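Local structure of catalase (Corynebacterium glutamicum, 4B7H) at residues Phe148-Lys154 / Phe179-Glu185; Ser211-Gln215 / Met344-Arg348; Ser340-Met344 / Arg441-Val445. The protein catalyses the breakdown of hydrogen peroxide to water and oxygen at its haem iron, carries bound NADPH and is inhibited by nitric oxide. The contacts are given in a common frame with arbitrary orientation. Numbering follows the deposited sequence.

Contact 1: residues Phe148-Lys154 / Phe179-Glu185; sequences FLRDGMK and FWTRAPE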
# COMPACT_ATOMS: atom_id res chain seq x y z
N PHE A 148 6.20 4.23 31.54
CA PHE A 148 7.47 3.53 31.74
C PHE A 148 8.72 4.34 31.42
O PHE A 148 9.82 3.95 31.82
CB PHE A 148 7.53 2.28 30.86
CG PHE A 148 6.40 1.29 31.09
CD1 PHE A 148 6.53 0.26 32.01
CD2 PHE A 148 5.24 1.37 30.32
CE1 PHE A 148 5.51 -0.67 32.20
CE2 PHE A 148 4.21 0.44 30.50
CZ PHE A 148 4.35 -0.58 31.43
N LEU A 149 8.57 5.42 30.65
CA LEU A 149 9.74 6.10 30.07
C LEU A 149 9.55 7.60 30.05
O LEU A 149 8.42 8.08 30.16
CB LEU A 149 9.98 5.63 28.63
CG LEU A 149 10.19 4.14 28.37
CD1 LEU A 149 10.06 3.87 26.88
CD2 LEU A 149 11.55 3.67 28.91
N ARG A 150 10.65 8.33 29.90
CA ARG A 150 10.59 9.79 29.80
C ARG A 150 11.20 10.33 28.51
O ARG A 150 11.41 11.54 28.35
CB ARG A 150 11.22 10.47 31.03
CG ARG A 150 12.71 10.19 31.23
CD ARG A 150 13.23 10.84 32.52
NE ARG A 150 12.66 10.22 33.71
CZ ARG A 150 13.29 9.37 34.52
NH1 ARG A 150 14.55 9.00 34.29
NH2 ARG A 150 12.65 8.88 35.58
N ASP A 151 11.48 9.44 27.56
CA ASP A 151 12.01 9.89 26.28
C ASP A 151 11.52 8.97 25.18
O ASP A 151 11.67 7.75 25.27
CB ASP A 151 13.54 9.95 26.34
CG ASP A 151 14.13 10.86 25.29
OD1 ASP A 151 13.74 10.72 24.12
OD2 ASP A 151 14.99 11.71 25.64
N GLY A 152 10.94 9.56 24.14
CA GLY A 152 10.39 8.79 23.03
C GLY A 152 11.42 7.96 22.29
O GLY A 152 11.06 6.98 21.64
N MET A 153 12.69 8.35 22.38
CA MET A 153 13.76 7.58 21.75
C MET A 153 13.74 6.12 22.24
O MET A 153 14.12 5.21 21.50
CB MET A 153 15.11 8.21 22.07
CG MET A 153 16.30 7.51 21.39
SD MET A 153 16.22 7.55 19.59
CE MET A 153 16.91 9.18 19.29
N LYS A 154 13.26 5.90 23.46
CA LYS A 154 13.28 4.58 24.08
C LYS A 154 11.99 3.77 23.86
O LYS A 154 11.93 2.58 24.20
CB LYS A 154 13.53 4.72 25.58
CG LYS A 154 14.95 5.16 25.92
CD LYS A 154 15.68 4.11 26.76
CE LYS A 154 15.79 2.76 26.04
NZ LYS A 154 16.72 2.80 24.87
N PHE A 179 15.03 -5.52 29.87
CA PHE A 179 14.79 -4.13 29.49
C PHE A 179 14.42 -3.28 30.70
O PHE A 179 15.02 -2.22 30.92
CB PHE A 179 13.70 -3.98 28.42
CG PHE A 179 13.43 -2.53 28.07
CD1 PHE A 179 14.28 -1.84 27.22
CD2 PHE A 179 12.37 -1.84 28.66
CE1 PHE A 179 14.07 -0.50 26.93
CE2 PHE A 179 12.16 -0.49 28.38
CZ PHE A 179 13.01 0.18 27.50
N TRP A 180 13.44 -3.73 31.48
CA TRP A 180 12.98 -2.93 32.61
C TRP A 180 14.09 -2.60 33.61
O TRP A 180 14.21 -1.46 34.05
CB TRP A 180 11.82 -3.62 33.33
CG TRP A 180 10.46 -3.41 32.72
CD1 TRP A 180 10.01 -2.31 32.03
CD2 TRP A 180 9.35 -4.32 32.79
NE1 TRP A 180 8.69 -2.50 31.66
CE2 TRP A 180 8.27 -3.72 32.11
CE3 TRP A 180 9.18 -5.60 33.35
CZ2 TRP A 180 7.02 -4.35 31.99
CZ3 TRP A 180 7.95 -6.22 33.22
CH2 TRP A 180 6.89 -5.60 32.55
N THR A 181 14.91 -3.59 33.96
CA THR A 181 15.99 -3.33 34.91
C THR A 181 17.12 -2.49 34.33
O THR A 181 17.84 -1.82 35.08
CB THR A 181 16.59 -4.63 35.51
OG1 THR A 181 17.21 -5.40 34.47
CG2 THR A 181 15.52 -5.44 36.21
N ARG A 182 17.30 -2.52 33.01
CA ARG A 182 18.32 -1.69 32.38
C ARG A 182 17.78 -0.29 32.06
O ARG A 182 18.55 0.61 31.73
CB ARG A 182 18.90 -2.38 31.15
CG ARG A 182 19.72 -3.62 31.50
CD ARG A 182 20.29 -4.34 30.28
NE ARG A 182 21.02 -5.52 30.72
CZ ARG A 182 22.28 -5.49 31.17
NH1 ARG A 182 22.95 -4.35 31.19
NH2 ARG A 182 22.85 -6.61 31.59
N ALA A 183 16.46 -0.12 32.19
CA ALA A 183 15.82 1.19 32.04
C ALA A 183 15.05 1.47 33.32
O ALA A 183 13.82 1.43 33.34
CB ALA A 183 14.88 1.19 30.83
N PRO A 184 15.77 1.76 34.41
CA PRO A 184 15.16 1.86 35.74
C PRO A 184 14.14 2.99 35.88
O PRO A 184 13.39 2.99 36.85
CB PRO A 184 16.36 2.09 36.67
CG PRO A 184 17.43 2.67 35.79
CD PRO A 184 17.23 1.97 34.47
N GLU A 185 14.11 3.92 34.93
CA GLU A 185 13.03 4.91 34.90
C GLU A 185 11.65 4.24 34.83
O GLU A 185 10.63 4.87 35.16
CB GLU A 185 13.21 5.89 33.73
CG GLU A 185 13.15 5.27 32.34
CD GLU A 185 14.53 5.01 31.76
OE1 GLU A 185 15.38 4.44 32.48
OE2 GLU A 185 14.77 5.39 30.59
O HOH W 1 13.23 7.17 29.22

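Contact 2: residues Ser211-Gln215 / Met344-Arg348; sequences SHTFQ and MLQAR. With HEM (protoporphyrin IX containing Fe), chain E.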
# COMPACT_ATOMS: atom_id res chain seq x y z
N SER A 211 -2.23 11.33 31.67
CA SER A 211 -0.86 11.01 32.10
C SER A 211 0.11 12.19 31.99
O SER A 211 0.66 12.64 33.00
CB SER A 211 -0.29 9.76 31.41
OG SER A 211 -1.21 8.68 31.42
N HIS A 212 0.32 12.69 30.77
CA HIS A 212 1.21 13.84 30.57
C HIS A 212 0.66 15.12 31.18
O HIS A 212 -0.55 15.31 31.29
CB HIS A 212 1.39 14.19 29.08
CG HIS A 212 1.78 13.04 28.21
ND1 HIS A 212 3.06 12.54 28.17
CD2 HIS A 212 1.07 12.32 27.32
CE1 HIS A 212 3.12 11.56 27.29
NE2 HIS A 212 1.92 11.40 26.76
N THR A 213 1.57 16.02 31.51
CA THR A 213 1.23 17.41 31.70
C THR A 213 0.88 18.05 30.35
O THR A 213 1.65 17.96 29.38
CB THR A 213 2.42 18.12 32.33
OG1 THR A 213 2.65 17.52 33.61
CG2 THR A 213 2.16 19.62 32.49
N PHE A 214 -0.30 18.66 30.29
CA PHE A 214 -0.70 19.48 29.17
C PHE A 214 -0.80 20.93 29.61
O PHE A 214 -0.53 21.26 30.78
CB PHE A 214 -2.05 19.00 28.63
CG PHE A 214 -1.98 17.65 27.99
CD1 PHE A 214 -1.57 17.51 26.67
CD2 PHE A 214 -2.29 16.51 28.73
CE1 PHE A 214 -1.48 16.25 26.09
CE2 PHE A 214 -2.21 15.25 28.16
CZ PHE A 214 -1.81 15.12 26.83
N GLN A 215 -1.19 21.81 28.70
CA GLN A 215 -1.37 23.21 29.06
C GLN A 215 -2.79 23.65 28.73
O GLN A 215 -3.38 23.21 27.74
CB GLN A 215 -0.34 24.09 28.34
CG GLN A 215 -0.20 25.48 28.95
CD GLN A 215 0.89 26.28 28.28
OE1 GLN A 215 0.70 26.84 27.21
NE2 GLN A 215 2.06 26.31 28.90
N MET A 344 8.19 12.54 25.86
CA MET A 344 7.33 11.45 25.41
C MET A 344 6.16 12.02 24.63
O MET A 344 5.88 11.59 23.50
CB MET A 344 6.85 10.62 26.59
CG MET A 344 7.97 9.83 27.29
SD MET A 344 8.43 8.33 26.42
CE MET A 344 7.05 7.30 26.91
N LEU A 345 5.49 13.01 25.21
CA LEU A 345 4.38 13.68 24.55
C LEU A 345 4.81 14.24 23.20
O LEU A 345 4.12 14.06 22.19
CB LEU A 345 3.81 14.78 25.44
CG LEU A 345 2.72 15.65 24.81
CD1 LEU A 345 1.53 14.80 24.32
CD2 LEU A 345 2.30 16.74 25.81
N GLN A 346 5.97 14.89 23.15
CA GLN A 346 6.40 15.53 21.91
C GLN A 346 6.66 14.50 20.80
O GLN A 346 6.34 14.74 19.64
CB GLN A 346 7.59 16.47 22.16
CG GLN A 346 7.19 17.58 23.12
CD GLN A 346 7.93 18.89 22.91
OE1 GLN A 346 8.75 19.03 21.99
NE2 GLN A 346 7.63 19.87 23.76
N ALA A 347 7.21 13.34 21.16
CA ALA A 347 7.35 12.26 20.19
C ALA A 347 5.99 11.73 19.73
O ALA A 347 5.79 11.48 18.54
CB ALA A 347 8.20 11.13 20.77
N ARG A 348 5.05 11.57 20.66
CA ARG A 348 3.70 11.12 20.32
C ARG A 348 3.01 12.05 19.32
O ARG A 348 2.30 11.58 18.43
CB ARG A 348 2.84 11.00 21.57
CG ARG A 348 3.30 9.93 22.53
CD ARG A 348 2.38 9.89 23.75
NE ARG A 348 1.09 9.30 23.41
CZ ARG A 348 -0.06 9.62 23.99
NH1 ARG A 348 -0.11 10.55 24.94
NH2 ARG A 348 -1.19 9.01 23.61
CHA HEM E . -1.37 3.70 20.38
CHB HEM E . 2.96 5.82 19.79
CHC HEM E . 3.22 6.46 24.59
CHD HEM E . -1.54 5.77 24.80
C1A HEM E . -0.22 4.20 19.81
C2A HEM E . 0.08 4.22 18.39
C3A HEM E . 1.27 4.82 18.24
C4A HEM E . 1.76 5.19 19.55
CMA HEM E . 2.04 5.10 16.95
CAA HEM E . -0.84 3.65 17.29
CBA HEM E . -1.82 4.72 16.85
CGA HEM E . -2.63 4.32 15.64
O1A HEM E . -3.83 4.68 15.61
O2A HEM E . -2.10 3.66 14.71
C1B HEM E . 3.43 6.16 21.04
C2B HEM E . 4.72 6.73 21.33
C3B HEM E . 4.80 6.88 22.67
C4B HEM E . 3.55 6.44 23.24
CMB HEM E . 5.78 7.06 20.26
CAB HEM E . 5.93 7.46 23.54
CBB HEM E . 6.79 8.37 23.08
C1C HEM E . 1.91 6.50 25.04
C2C HEM E . 1.42 7.11 26.27
C3C HEM E . 0.09 6.91 26.31
C4C HEM E . -0.28 6.19 25.11
CMC HEM E . 2.30 7.83 27.32
CAC HEM E . -0.96 7.38 27.35
CBC HEM E . -0.80 8.50 28.08
C1D HEM E . -1.90 5.09 23.67
C2D HEM E . -3.22 4.58 23.45
C3D HEM E . -3.18 3.94 22.09
C4D HEM E . -1.84 4.13 21.60
CMD HEM E . -4.41 4.66 24.41
CAD HEM E . -4.36 3.27 21.41
CBD HEM E . -5.27 4.37 20.85
CGD HEM E . -6.46 3.65 20.28
O1D HEM E . -6.66 3.69 19.04
O2D HEM E . -7.20 3.01 21.07
NA HEM E . 0.82 4.81 20.49
NB HEM E . 2.74 5.99 22.22
NC HEM E . 0.84 5.95 24.36
ND HEM E . -1.10 4.80 22.57
FE HEM E . 0.83 5.34 22.43

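Contact 3: residues Ser340-Met344 / Arg441-Val445; sequences SPDRM and RAAYV. With HEM (protoporphyrin IX containing Fe), chain E.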
# COMPACT_ATOMS: atom_id res chain seq x y z
N SER A 340 3.55 20.47 26.33
CA SER A 340 4.50 20.76 27.42
C SER A 340 5.83 20.16 27.00
O SER A 340 5.88 19.41 26.02
CB SER A 340 4.03 20.12 28.73
OG SER A 340 4.23 18.71 28.71
N PRO A 341 6.92 20.49 27.72
CA PRO A 341 8.23 19.88 27.42
C PRO A 341 8.40 18.49 28.03
O PRO A 341 9.42 18.18 28.65
CB PRO A 341 9.25 20.85 28.04
CG PRO A 341 8.49 21.71 28.96
CD PRO A 341 7.03 21.66 28.61
N ASP A 342 7.37 17.67 27.87
CA ASP A 342 7.41 16.24 28.12
C ASP A 342 7.85 15.60 26.80
O ASP A 342 7.12 15.64 25.81
CB ASP A 342 6.02 15.79 28.57
CG ASP A 342 5.90 14.29 28.76
OD1 ASP A 342 6.60 13.51 28.09
OD2 ASP A 342 5.06 13.89 29.59
N ARG A 343 9.05 15.01 26.78
CA ARG A 343 9.61 14.50 25.53
C ARG A 343 8.83 13.31 24.98
O ARG A 343 8.81 13.08 23.76
CB ARG A 343 11.09 14.12 25.71
CG ARG A 343 11.96 15.28 26.14
CD ARG A 343 13.38 14.83 26.36
NE ARG A 343 14.13 15.87 27.04
CZ ARG A 343 15.35 15.70 27.52
NH1 ARG A 343 15.95 14.52 27.37
NH2 ARG A 343 15.97 16.68 28.16
N MET A 344 8.19 12.54 25.86
CA MET A 344 7.33 11.45 25.41
C MET A 344 6.16 12.02 24.63
O MET A 344 5.88 11.59 23.50
CB MET A 344 6.85 10.62 26.59
CG MET A 344 7.97 9.83 27.29
SD MET A 344 8.43 8.33 26.42
CE MET A 344 7.05 7.30 26.91
N ARG A 441 21.63 16.80 23.81
CA ARG A 441 20.99 15.60 24.35
C ARG A 441 21.29 15.64 25.83
O ARG A 441 22.42 15.43 26.24
CB ARG A 441 21.54 14.34 23.69
CG ARG A 441 21.20 14.25 22.21
CD ARG A 441 21.79 13.00 21.59
NE ARG A 441 21.52 12.96 20.15
CZ ARG A 441 22.31 13.49 19.23
NH1 ARG A 441 23.44 14.12 19.58
NH2 ARG A 441 21.96 13.42 17.94
N ALA A 442 20.27 15.94 26.63
CA ALA A 442 20.49 16.30 28.04
C ALA A 442 19.48 15.63 28.95
O ALA A 442 18.39 15.24 28.52
CB ALA A 442 20.39 17.81 28.20
N ALA A 443 19.83 15.51 30.23
CA ALA A 443 18.86 15.10 31.24
C ALA A 443 17.75 16.14 31.37
O ALA A 443 17.92 17.30 30.98
CB ALA A 443 19.56 14.92 32.58
N TYR A 444 16.60 15.73 31.90
CA TYR A 444 15.59 16.70 32.33
C TYR A 444 16.20 17.58 33.43
O TYR A 444 17.11 17.15 34.15
CB TYR A 444 14.35 16.00 32.89
CG TYR A 444 13.38 15.45 31.87
CD1 TYR A 444 13.75 14.41 31.02
CD2 TYR A 444 12.08 15.95 31.78
CE1 TYR A 444 12.85 13.89 30.09
CE2 TYR A 444 11.19 15.44 30.85
CZ TYR A 444 11.58 14.41 30.01
OH TYR A 444 10.68 13.90 29.09
N VAL A 445 15.69 18.80 33.57
CA VAL A 445 16.09 19.65 34.70
C VAL A 445 15.85 18.88 36.00
O VAL A 445 14.79 18.27 36.18
CB VAL A 445 15.32 20.99 34.69
CG1 VAL A 445 15.65 21.81 35.93
CG2 VAL A 445 15.66 21.77 33.44
CHA HEM E . -1.37 3.70 20.38
CHB HEM E . 2.96 5.82 19.79
CHC HEM E . 3.22 6.46 24.59
CHD HEM E . -1.54 5.77 24.80
C1A HEM E . -0.22 4.20 19.81
C2A HEM E . 0.08 4.22 18.39
C3A HEM E . 1.27 4.82 18.24
C4A HEM E . 1.76 5.19 19.55
CMA HEM E . 2.04 5.10 16.95
CAA HEM E . -0.84 3.65 17.29
CBA HEM E . -1.82 4.72 16.85
CGA HEM E . -2.63 4.32 15.64
O1A HEM E . -3.83 4.68 15.61
O2A HEM E . -2.10 3.66 14.71
C1B HEM E . 3.43 6.16 21.04
C2B HEM E . 4.72 6.73 21.33
C3B HEM E . 4.80 6.88 22.67
C4B HEM E . 3.55 6.44 23.24
CMB HEM E . 5.78 7.06 20.26
CAB HEM E . 5.93 7.46 23.54
CBB HEM E . 6.79 8.37 23.08
C1C HEM E . 1.91 6.50 25.04
C2C HEM E . 1.42 7.11 26.27
C3C HEM E . 0.09 6.91 26.31
C4C HEM E . -0.28 6.19 25.11
CMC HEM E . 2.30 7.83 27.32
CAC HEM E . -0.96 7.38 27.35
CBC HEM E . -0.80 8.50 28.08
C1D HEM E . -1.90 5.09 23.67
C2D HEM E . -3.22 4.58 23.45
C3D HEM E . -3.18 3.94 22.09
C4D HEM E . -1.84 4.13 21.60
CMD HEM E . -4.41 4.66 24.41
CAD HEM E . -4.36 3.27 21.41
CBD HEM E . -5.27 4.37 20.85
CGD HEM E . -6.46 3.65 20.28
O1D HEM E . -6.66 3.69 19.04
O2D HEM E . -7.20 3.01 21.07
NA HEM E . 0.82 4.81 20.49
NB HEM E . 2.74 5.99 22.22
NC HEM E . 0.84 5.95 24.36
ND HEM E . -1.10 4.80 22.57
FE HEM E . 0.83 5.34 22.43
O HOH W 2 8.39 12.42 29.97

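Contact 1: residues Phe148-Lys154 / Phe179-Glu185
Glu-185 turns from a p chi1 into an unusual chi2 of -98°, which folds its carboxylate back over Leu-149 (CD2 to OE2 4.0 Å). OE2 then receives a hydrogen bond from water 1 (2.7 Å), and that water accepts one from Arg-150 N (2.9 Å), so the two segments are joined through solvent. OE1 is held by Ser-415 of the second subunit. Arg-150 bends in a p, t, p course that lays one face of its guanidinium over Glu-185 CB (NH1 to CB 3.4 Å), while its polar end is taken by Thr-294, Asp-292 and Asp-452. The 148-154 loop links the catalase barrel to helix 155-162 beside the haem, which touches Gly-152; an Asx turn, Met-153 N to Asp-151 OD1 at 3.1 Å, shapes it there. Lys-154 CE and Leu-149 CD2 approach the edge of the t-rotamer Phe-179 ring (3.8 Å to CE1, 4.0 Å to CZ). Phe-148, in the m rotamer, runs nearly parallel to Trp-180, planes 15° apart but slid until the rings barely overlap.

Contact 2: residues Ser211-Gln215 / Met344-Arg348
The His-212 ring is used on two fronts, its edge by a charged side chain and one face by an apolar one: NE2 accepts a hydrogen bond from Arg-348 NH1 at 2.9 Å, at the ring edge, while Leu-345 CB sits over the ring face, 3.7 Å from its centroid and only 15° off the normal, a CH-pi contact. Because NE2 is the acceptor, the proton is consistent with lying on ND1, which is hydrogen-bonded to Asp-342 just before the helix. Met-344 CB meets the ring edge at His-212 CE1 (3.9 Å). Arg-348 reaches the imidazole by following an m, t, p path, and its guanidinium also spreads one face over the haem, NH2 lying 3.3 Å from HEM C4C. Its NE is hydrogen-bonded to Tyr-352 OH, one helical turn further along 343-359. In the catalase family this helix carries the tyrosine that ligates the iron, so Tyr-352, Arg-348, His-212 and Asp-342 form a proximal chain of hydrogen bonds that probably tunes the charge on the tyrosine oxygen. The haem periphery borders both segments: HEM CMC lies 3.6 Å from His-212 NE2, HEM CBC 3.4 Å from Ser-211 OG, and HEM CBB 3.4 Å from Met-344 O. Away from the porphyrin, Leu-345 fills the gap to the barrel, CD1 meeting Phe-214 CE1 and CD2 meeting Thr-213 O, both at 3.8 Å. Phe-214 lies in the sheet, its backbone hydrogen-bonded to Val-226 of strand 223-232.

Contact 3: residues Ser340-Met344 / Arg441-Val445
Arg-343 grips Ala-442 O with both ends of its guanidinium, NH1 and NH2 each donating a hydrogen bond to that carbonyl oxygen at 2.8 Å. The m, t, t side chain is almost fully extended, which is what lets it span the gap to the 441-445 loop; NH2 is also hydrogen-bonded to Pro-41 O of the third subunit. Its backbone takes part too, Arg-343 N giving a hydrogen bond to Tyr-444 OH (3.0 Å), and the same hydroxyl is hydrogen-bonded to Arg-150 O. Water 2 bridges the hydroxyl (2.9 Å to Tyr-444 OH) and, by a weak bond, Asp-342 OD1 (2.8 Å). Helix 343-359, the proximal haem helix of the catalase fold, begins here: Asp-342 is its N-cap, OD1 accepting a weak capping bond from Met-344 N (2.9 Å), and Pro-341 centres an inverse gamma turn leading into it. The facing loop follows strand 439-441 in the wrapping part of the chain, and Arg-441 extends a beta ladder into the second subunit. Outside these bonds, the Arg-343 guanidinium lies on the Tyr-444 ring, planes at 24° and centres 4.5 Å apart, an off-centre cation-pi stack. The aliphatic part follows the ring's phenolic end, with Arg-343 CB 3.4 Å from Tyr-444 OH, and Pro-341 O approaches Tyr-444 CE2 at 3.9 Å.

Following the chain, contact 1 closes first, a short loop of two dozen residues holding helix 155-162 and most of helix 173-182. Contact 2 then closes a loop of 128 residues containing barrel strands, bringing the 211-215 segment, which runs into strand 214-217, to helix 343-359. Contact 3, sharing Met-344, closes 96 residues, the rest of that helix and the mostly irregular chain after it, back onto the helix's start. None nests in another. Met-344 packs on Leu-149 to Gly-152, Arg-150 meets Tyr-444, Asp-151 makes a long, weak ion pair with Arg-343, and His-212 and Thr-213 reach Asp-342 and Ser-340. Barrel, proximal helix and the 148-154 loop thus meet beside the haem, 441-445 joining on the outer side; all three contacts touch the third subunit.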